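Local coordinates for protein nonribosomal peptide synthase (Streptomyces sp. MJ635-86F5, PDB 5JJP) that activates an aliphatic beta-amino acid by adenylation, a ligase reaction that probably consumes ATP, at residues A[352-357]-A[432-437]; A[372-377]-A[425-430]. One frame throughout, in Å; residues are numbered along the deposited sequence.

Both contacts hold connecting segments against one antiparallel sheet of this adenylation enzyme, whose strands 417-427 and 433-438 follow each other in the chain and lie side by side. Interaction 1 sets the loop 352-357 obliquely across strand 433-438, and interaction 2 fastens the loop 372-377 to the end of strand 417-427. Their centres are 11 Å apart, and the 372-377 and 425-430 segments both fall between the two segments of interaction 1 in sequence. The paired strands couple them: Tyr434 OH lies 2.8 Å from Asp428 OD2 and Tyr434 N 2.8 Å from Tyr426 O, both probable hydrogen bonds. Both are structural packing contacts.

Interaction 1 (A[352-357]-A[432-437]); sequences RLTIGY and RLYFCG
A single carbonyl oxygen, Leu433 O, takes two bonds from consecutive residues: Thr354 OG1 donates from 2.7 Å in the carbonyl plane, and Ile355 N from 3.0 Å with its nitrogen above that plane. Leu433 N returns a nearly straight bond (169°) to a lone pair of Gly356 O, so that Ile355 and Gly356 both face Leu433 in a classic beta bulge. This pins the loop between strands 338-341 and 363-367 onto strand 433-438 of the antiparallel sheet. The Thr354 hydroxyl works both ways, because in an ST turn it also accepts from Gly356 N at 3.0 Å; with OG1 anti to the backbone N (chi1 -171°) it reaches both. Gly356 turns through a positive phi, where a side chain would be less readily accepted.

Beside these bonds, Thr354 CB sits over one face of the Tyr434 ring, 3.5 Å from CE1, while the nearly parallel ring of Tyr426 meets the other face. The Ile355 and Leu433 side chains cross obliquely, CG1 against CB, and both also touch Ile383 of strand 381-386. At the Tyr357 end of the loop segment, the extended Arg432 chain crosses Tyr357: CG lies over the ring face, 4.0 Å from the centroid, in a CH-pi contact, and the guanidinium follows, tilted 50° from the ring plane. The ring is also anchored through Tyr357 OH, which bonds to Asp430 O. An alanine in place of Arg432 would remove the chain lying across this ring and would probably leave Tyr357 held less firmly and more open to solvent on that face. At the opposite end of the loop segment, Arg352 packs CD against Tyr434 CB, and its NE makes a weak, bent bond of 3.2 Å to Phe435 O.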
loop_
_atom_site.group_PDB
_atom_site.type_symbol
_atom_site.label_atom_id
_atom_site.label_comp_id
_atom_site.label_asym_id
_atom_site.label_seq_id
_atom_site.Cartn_x
_atom_site.Cartn_y
_atom_site.Cartn_z
ATOM N N ARG A 352 26.095 -3.482 4.876
ATOM C CA ARG A 352 24.733 -3.112 5.269
ATOM C C ARG A 352 24.241 -1.973 4.391
ATOM O O ARG A 352 24.867 -0.917 4.341
ATOM C CB ARG A 352 24.683 -2.668 6.740
ATOM C CG ARG A 352 23.268 -2.432 7.245
ATOM C CD ARG A 352 23.215 -2.115 8.727
ATOM N NE ARG A 352 23.217 -3.308 9.577
ATOM C CZ ARG A 352 24.280 -3.827 10.182
ATOM N NH1 ARG A 352 25.490 -3.281 10.049
ATOM N NH2 ARG A 352 24.123 -4.902 10.938
ATOM N N LEU A 353 23.108 -2.177 3.728
ATOM C CA LEU A 353 22.476 -1.136 2.911
ATOM C C LEU A 353 21.864 -0.065 3.817
ATOM O O LEU A 353 21.182 -0.385 4.785
ATOM C CB LEU A 353 21.383 -1.772 2.077
ATOM C CG LEU A 353 21.322 -1.489 0.585
ATOM C CD1 LEU A 353 22.625 -1.802 -0.111
ATOM C CD2 LEU A 353 20.214 -2.364 0.032
ATOM N N THR A 354 22.125 1.199 3.540
ATOM C CA THR A 354 21.495 2.263 4.299
ATOM C C THR A 354 19.979 2.335 4.058
ATOM O O THR A 354 19.480 1.954 2.970
ATOM C CB THR A 354 22.134 3.642 4.004
ATOM O OG1 THR A 354 21.623 4.603 4.922
ATOM C CG2 THR A 354 21.884 4.126 2.553
ATOM N N ILE A 355 19.247 2.859 5.039
ATOM C CA ILE A 355 17.843 3.204 4.823
ATOM C C ILE A 355 17.681 4.710 4.642
ATOM O O ILE A 355 16.571 5.217 4.516
ATOM C CB ILE A 355 16.922 2.647 5.947
ATOM C CG1 ILE A 355 17.330 3.170 7.320
ATOM C CG2 ILE A 355 16.965 1.125 5.958
ATOM C CD1 ILE A 355 16.382 2.803 8.449
ATOM N N GLY A 356 18.787 5.436 4.637
ATOM C CA GLY A 356 18.799 6.789 4.127
ATOM C C GLY A 356 18.102 7.777 5.007
ATOM O O GLY A 356 18.223 7.705 6.221
ATOM N N TYR A 357 17.426 8.737 4.379
ATOM C CA TYR A 357 16.616 9.742 5.070
ATOM C C TYR A 357 15.163 9.469 4.814
ATOM O O TYR A 357 14.825 8.917 3.780
ATOM C CB TYR A 357 16.890 11.149 4.531
ATOM C CG TYR A 357 18.350 11.594 4.541
ATOM C CD1 TYR A 357 18.960 11.986 5.724
ATOM C CD2 TYR A 357 19.080 11.669 3.358
ATOM C CE1 TYR A 357 20.269 12.397 5.752
ATOM C CE2 TYR A 357 20.391 12.109 3.356
ATOM C CZ TYR A 357 20.989 12.458 4.561
ATOM O OH TYR A 357 22.295 12.890 4.591
ATOM N N ARG A 432 22.390 9.645 7.675
ATOM C CA ARG A 432 21.627 8.513 7.181
ATOM C C ARG A 432 21.543 7.433 8.251
ATOM O O ARG A 432 22.482 7.239 9.028
ATOM C CB ARG A 432 22.263 7.952 5.898
ATOM C CG ARG A 432 22.298 8.963 4.757
ATOM C CD ARG A 432 22.739 8.322 3.448
ATOM N NE ARG A 432 22.352 9.144 2.295
ATOM C CZ ARG A 432 23.039 10.197 1.834
ATOM N NH1 ARG A 432 24.178 10.599 2.423
ATOM N NH2 ARG A 432 22.576 10.864 0.780
ATOM N N LEU A 433 20.446 6.692 8.259
ATOM C CA LEU A 433 20.297 5.613 9.201
ATOM C C LEU A 433 20.642 4.267 8.613
ATOM O O LEU A 433 20.659 4.077 7.391
ATOM C CB LEU A 433 18.859 5.577 9.753
ATOM C CG LEU A 433 18.330 6.868 10.352
ATOM C CD1 LEU A 433 16.976 6.648 10.995
ATOM C CD2 LEU A 433 19.318 7.418 11.365
ATOM N N TYR A 434 20.875 3.325 9.517
ATOM C CA TYR A 434 21.186 1.910 9.170
ATOM C C TYR A 434 20.394 1.014 10.110
ATOM O O TYR A 434 20.554 1.060 11.329
ATOM C CB TYR A 434 22.716 1.627 9.259
ATOM C CG TYR A 434 23.523 2.472 8.270
ATOM C CD1 TYR A 434 24.025 1.940 7.087
ATOM C CD2 TYR A 434 23.732 3.808 8.513
ATOM C CE1 TYR A 434 24.724 2.728 6.172
ATOM C CE2 TYR A 434 24.407 4.599 7.615
ATOM C CZ TYR A 434 24.917 4.059 6.460
ATOM O OH TYR A 434 25.579 4.899 5.611
ATOM N N PHE A 435 19.529 0.204 9.531
ATOM C CA PHE A 435 18.648 -0.654 10.291
ATOM C C PHE A 435 19.407 -1.765 11.012
ATOM O O PHE A 435 20.197 -2.440 10.399
ATOM C CB PHE A 435 17.611 -1.242 9.326
ATOM C CG PHE A 435 16.651 -2.208 9.971
ATOM C CD1 PHE A 435 15.703 -1.765 10.877
ATOM C CD2 PHE A 435 16.707 -3.556 9.673
ATOM C CE1 PHE A 435 14.819 -2.646 11.463
ATOM C CE2 PHE A 435 15.832 -4.447 10.261
ATOM C CZ PHE A 435 14.881 -3.990 11.154
ATOM N N CYS A 436 19.120 -1.967 12.298
ATOM C CA CYS A 436 19.790 -2.991 13.135
ATOM C C CYS A 436 18.859 -4.013 13.807
ATOM O O CYS A 436 19.295 -4.743 14.681
ATOM C CB CYS A 436 20.577 -2.308 14.254
ATOM S SG CYS A 436 21.916 -1.343 13.600
ATOM N N GLY A 437 17.597 -4.061 13.402
ATOM C CA GLY A 437 16.652 -5.014 13.957
ATOM C C GLY A 437 15.594 -4.371 14.840
ATOM O O GLY A 437 15.617 -3.185 15.108
#

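Interaction 2 (A[372-377]-A[425-430]); sequences APVGEP and AYRDAD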
loop_
_atom_site.group_PDB
_atom_site.type_symbol
_atom_site.label_atom_id
_atom_site.label_comp_id
_atom_site.label_asym_id
_atom_site.label_seq_id
_atom_site.Cartn_x
_atom_site.Cartn_y
_atom_site.Cartn_z
ATOM N N ALA A 372 15.851 10.774 24.576
ATOM C CA ALA A 372 16.689 11.848 24.013
ATOM C C ALA A 372 17.353 11.399 22.712
ATOM O O ALA A 372 17.596 10.208 22.529
ATOM C CB ALA A 372 17.748 12.289 25.001
ATOM N N PRO A 373 17.611 12.340 21.794
ATOM C CA PRO A 373 18.191 11.977 20.498
ATOM C C PRO A 373 19.615 11.542 20.665
ATOM O O PRO A 373 20.364 12.159 21.393
ATOM C CB PRO A 373 18.118 13.261 19.670
ATOM C CG PRO A 373 17.925 14.364 20.640
ATOM C CD PRO A 373 17.321 13.779 21.900
ATOM N N VAL A 374 19.976 10.460 20.003
ATOM C CA VAL A 374 21.303 9.932 20.099
ATOM C C VAL A 374 22.297 10.981 19.632
ATOM O O VAL A 374 22.134 11.580 18.583
ATOM C CB VAL A 374 21.404 8.663 19.298
ATOM C CG1 VAL A 374 22.857 8.245 19.125
ATOM C CG2 VAL A 374 20.593 7.573 20.006
ATOM N N GLY A 375 23.306 11.240 20.460
ATOM C CA GLY A 375 24.198 12.365 20.231
ATOM C C GLY A 375 25.225 12.147 19.140
ATOM O O GLY A 375 25.663 13.116 18.523
ATOM N N GLU A 376 25.623 10.891 18.907
ATOM C CA GLU A 376 26.772 10.600 18.044
ATOM C C GLU A 376 26.489 9.542 17.012
ATOM O O GLU A 376 25.663 8.662 17.223
ATOM C CB GLU A 376 27.992 10.138 18.851
ATOM C CG GLU A 376 28.559 11.199 19.815
ATOM C CD GLU A 376 29.348 12.354 19.163
ATOM O OE1 GLU A 376 30.084 12.132 18.180
ATOM O OE2 GLU A 376 29.251 13.504 19.652
ATOM N N PRO A 377 27.188 9.626 15.880
ATOM C CA PRO A 377 27.077 8.613 14.854
ATOM C C PRO A 377 27.601 7.282 15.350
ATOM O O PRO A 377 28.406 7.245 16.249
ATOM C CB PRO A 377 27.924 9.156 13.711
ATOM C CG PRO A 377 28.748 10.238 14.296
ATOM C CD PRO A 377 28.031 10.757 15.483
ATOM N N ALA A 425 18.454 1.375 15.104
ATOM C CA ALA A 425 19.323 1.817 14.041
ATOM C C ALA A 425 20.390 2.762 14.576
ATOM O O ALA A 425 20.274 3.286 15.666
ATOM C CB ALA A 425 18.507 2.515 12.929
ATOM N N TYR A 426 21.420 2.978 13.783
ATOM C CA TYR A 426 22.407 4.008 14.066
ATOM C C TYR A 426 22.492 4.892 12.845
ATOM O O TYR A 426 22.006 4.539 11.747
ATOM C CB TYR A 426 23.814 3.428 14.394
ATOM C CG TYR A 426 24.440 2.650 13.251
ATOM C CD1 TYR A 426 24.306 1.249 13.175
ATOM C CD2 TYR A 426 25.122 3.299 12.229
ATOM C CE1 TYR A 426 24.841 0.518 12.106
ATOM C CE2 TYR A 426 25.667 2.567 11.154
ATOM C CZ TYR A 426 25.514 1.176 11.110
ATOM O OH TYR A 426 26.032 0.446 10.066
ATOM N N ARG A 427 23.142 6.032 13.057
ATOM C CA ARG A 427 23.273 7.102 12.091
ATOM C C ARG A 427 24.742 7.158 11.637
ATOM O O ARG A 427 25.631 6.884 12.425
ATOM C CB ARG A 427 22.864 8.391 12.809
ATOM C CG ARG A 427 22.539 9.574 11.912
ATOM C CD ARG A 427 22.697 10.900 12.659
ATOM N NE ARG A 427 21.952 10.904 13.911
ATOM C CZ ARG A 427 22.470 11.063 15.125
ATOM N NH1 ARG A 427 23.777 11.262 15.312
ATOM N NH2 ARG A 427 21.659 11.032 16.177
ATOM N N ASP A 428 24.996 7.475 10.368
ATOM C CA ASP A 428 26.368 7.788 9.928
ATOM C C ASP A 428 26.646 9.274 10.117
ATOM O O ASP A 428 25.781 10.003 10.616
ATOM C CB ASP A 428 26.653 7.311 8.485
ATOM C CG ASP A 428 25.858 8.066 7.398
ATOM O OD1 ASP A 428 25.265 9.151 7.629
ATOM O OD2 ASP A 428 25.846 7.562 6.255
ATOM N N ALA A 429 27.826 9.737 9.717
ATOM C CA ALA A 429 28.192 11.150 9.892
ATOM C C ALA A 429 27.287 12.085 9.103
ATOM O O ALA A 429 27.055 13.238 9.502
ATOM C CB ALA A 429 29.651 11.388 9.498
ATOM N N ASP A 430 26.806 11.593 7.968
ATOM C CA ASP A 430 25.948 12.376 7.080
ATOM C C ASP A 430 24.502 12.386 7.546
ATOM O O ASP A 430 23.692 13.157 7.045
ATOM C CB ASP A 430 26.054 11.840 5.649
ATOM C CG ASP A 430 27.360 12.236 4.976
ATOM O OD1 ASP A 430 27.948 13.270 5.363
ATOM O OD2 ASP A 430 27.802 11.514 4.058
HETATM O O HOH W 1 23.954 6.590 15.762
#
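This is a small surface contact between the loop joining strands 363-367 and 381-386, an antiparallel pair, and the end of strand 417-427, which lies beside 381-386 in the same antiparallel sheet. A single arginine carries most of it. Arg427 leaves the strand with CG anti to the backbone N (chi1 -163°), runs out, and bends at chi3 (-52°), which turns an edge of the guanidinium toward the loop. Its NH2 then donates a short bond of 2.5 Å to Val374 O. The acceptor lies almost in the guanidinium plane, 7° out of it, whereas the nitrogen stands above the plane of the carbonyl rather than on a lone pair.

Val374 is itself held by backbone hydrogen bonding to Val366 of strand 363-367, and its side chain packs on Val366 and Val379. NE of Arg427 has a second partner, Asp365, in a long, weak ion pair, so a strand carboxylate and a loop carbonyl both bear on the same guanidinium. The Glu376 carboxylate does not join them: OE1 remains 7.0 Å from Arg427 NH1.

Farther along the loop, Pro377 lies against the strand end, its CA 3.3 Å from Arg427 O and its CB 3.8 Å from Asp428 C. Next to it Gly378 is hydrogen-bonded to the backbone of Arg427, bringing the loop back into the sheet. One water links the two segments, accepting from Arg427 N at 2.9 Å and donating to Glu376 O at 3.1 Å.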